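PDB 6N44: galectin from Ovis aries, which probably binds beta-galactoside sugars as a lectin of the galectin family, and depends on its oligomeric assembly for anti-parasitic activity in sheep. Local coordinates for residues 102-106 with 107-111. Sequence-based numbering, arbitrary orientation.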
loop_
_atom_site.group_PDB
_atom_site.type_symbol
_atom_site.label_atom_id
_atom_site.label_comp_id
_atom_site.label_asym_id
_atom_site.label_seq_id
_atom_site.Cartn_x
_atom_site.Cartn_y
_atom_site.Cartn_z
ATOM N N GLN A 102 9.680 -0.524 -1.457
ATOM C CA GLN A 102 9.800 0.876 -1.841
ATOM C C GLN A 102 9.572 1.737 -0.604
ATOM O O GLN A 102 8.681 1.454 0.202
ATOM C CB GLN A 102 8.805 1.249 -2.946
ATOM C CG GLN A 102 8.875 0.379 -4.208
ATOM C CD GLN A 102 8.118 0.999 -5.393
ATOM O OE1 GLN A 102 7.265 1.861 -5.209
ATOM N NE2 GLN A 102 8.450 0.570 -6.609
ATOM N N VAL A 103 10.389 2.772 -0.443
ATOM C CA VAL A 103 10.356 3.611 0.747
ATOM C C VAL A 103 9.963 5.019 0.336
ATOM O O VAL A 103 10.533 5.585 -0.607
ATOM C CB VAL A 103 11.710 3.609 1.486
ATOM C CG1 VAL A 103 11.602 4.383 2.808
ATOM C CG2 VAL A 103 12.178 2.183 1.731
ATOM N N PHE A 104 8.997 5.580 1.054
ATOM C CA PHE A 104 8.516 6.937 0.868
ATOM C C PHE A 104 8.551 7.643 2.211
ATOM O O PHE A 104 8.289 7.034 3.254
ATOM C CB PHE A 104 7.070 6.978 0.320
ATOM C CG PHE A 104 6.895 6.270 -0.986
ATOM C CD1 PHE A 104 6.836 6.989 -2.177
ATOM C CD2 PHE A 104 6.799 4.887 -1.029
ATOM C CE1 PHE A 104 6.661 6.334 -3.399
ATOM C CE2 PHE A 104 6.633 4.221 -2.244
ATOM C CZ PHE A 104 6.573 4.960 -3.432
ATOM N N VAL A 105 8.882 8.925 2.178
ATOM C CA VAL A 105 8.769 9.800 3.329
ATOM C C VAL A 105 7.968 11.019 2.891
ATOM O O VAL A 105 8.311 11.663 1.894
ATOM C CB VAL A 105 10.150 10.214 3.870
ATOM C CG1 VAL A 105 9.973 11.215 5.006
ATOM C CG2 VAL A 105 10.950 8.988 4.323
ATOM N N ASN A 106 6.904 11.331 3.628
ATOM C CA ASN A 106 6.039 12.473 3.321
ATOM C C ASN A 106 5.616 12.471 1.852
ATOM O O ASN A 106 5.681 13.483 1.155
ATOM C CB ASN A 106 6.723 13.782 3.703
ATOM C CG ASN A 106 7.078 13.830 5.183
ATOM O OD1 ASN A 106 6.358 13.281 6.004
ATOM N ND2 ASN A 106 8.199 14.462 5.520
ATOM N N ASN A 107 5.198 11.301 1.375
ATOM C CA ASN A 107 4.673 11.103 0.026
ATOM C C ASN A 107 5.737 11.223 -1.062
ATOM O O ASN A 107 5.387 11.292 -2.236
ATOM C CB ASN A 107 3.519 12.077 -0.284
ATOM C CG ASN A 107 2.384 11.981 0.732
ATOM O OD1 ASN A 107 2.004 10.885 1.161
ATOM N ND2 ASN A 107 1.837 13.134 1.126
ATOM N N LYS A 108 7.027 11.244 -0.712
ATOM C CA LYS A 108 8.062 11.300 -1.734
ATOM C C LYS A 108 8.901 10.029 -1.710
ATOM O O LYS A 108 9.229 9.532 -0.630
ATOM C CB LYS A 108 8.973 12.529 -1.544
ATOM C CG LYS A 108 8.213 13.857 -1.686
ATOM C CD LYS A 108 8.963 14.851 -2.534
ATOM C CE LYS A 108 8.232 16.190 -2.604
ATOM N NZ LYS A 108 9.179 17.285 -2.965
ATOM N N PRO A 109 9.262 9.483 -2.870
ATOM C CA PRO A 109 10.088 8.266 -2.884
ATOM C C PRO A 109 11.527 8.579 -2.495
ATOM O O PRO A 109 12.144 9.503 -3.027
ATOM C CB PRO A 109 9.992 7.788 -4.339
ATOM C CG PRO A 109 9.775 9.039 -5.110
ATOM C CD PRO A 109 8.902 9.917 -4.233
ATOM N N ILE A 110 12.062 7.788 -1.574
ATOM C CA ILE A 110 13.413 7.971 -1.069
ATOM C C ILE A 110 14.368 6.922 -1.621
ATOM O O ILE A 110 15.491 7.254 -2.006
ATOM C CB ILE A 110 13.436 7.965 0.476
ATOM C CG1 ILE A 110 12.555 9.087 1.016
ATOM C CG2 ILE A 110 14.852 8.124 0.984
ATOM C CD1 ILE A 110 12.744 10.395 0.314
ATOM N N CYS A 111 13.954 5.654 -1.647
ATOM C CA CYS A 111 14.864 4.576 -2.016
ATOM C C CYS A 111 14.069 3.282 -2.126
ATOM O O CYS A 111 12.915 3.197 -1.701
ATOM C CB CYS A 111 16.007 4.423 -1.002
ATOM S SG CYS A 111 15.484 4.215 0.739
#
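V105 and K108 close the two-residue loop of a beta hairpin by pairing their backbones in both directions: V105 N donates to K108 O and K108 N returns a bond to V105 O, each 2.9 Å long. K108 N approaches V105 O from above the carbonyl plane; the type I' turn through N106 and N107 reverses the chain, and both asparagines have the positive phi that this turn requires. Further along, the strands fall out of step. I110 N gives V103 O an almost straight bond (2.9 Å, 177°), while V103 N is bound by C111 O, so that I110 and C111 together face V103 in a classic beta bulge. The bulge brings the I110 side chain to the face occupied by V103, V105 and C111, where I110 CG1 lies 3.7 Å from V105 CG2 and C111 SG packs 3.9 Å from V103 CB. With chi1 at 176°, V105 sets CG2 beside its own backbone N and against the isoleucine. On the other face, the F104 side chain crosses P109 at a slant, with its CE1 3.8 Å from P109 CB. P109 has no N-H to give, and its pairing with F104 is a non-hydrogen-bonded one that asks for none. Strand 90-97 flanks the hairpin on the side of 102-106, and E91 N binds N106 OD1, tying the turn to that strand. L79 touches both I110 and C111 from the opposing sheet, whereas F104 packs on V18 of the second subunit. The bulge thus lets I110, on the edge strand, share the apolar face that packs toward L79.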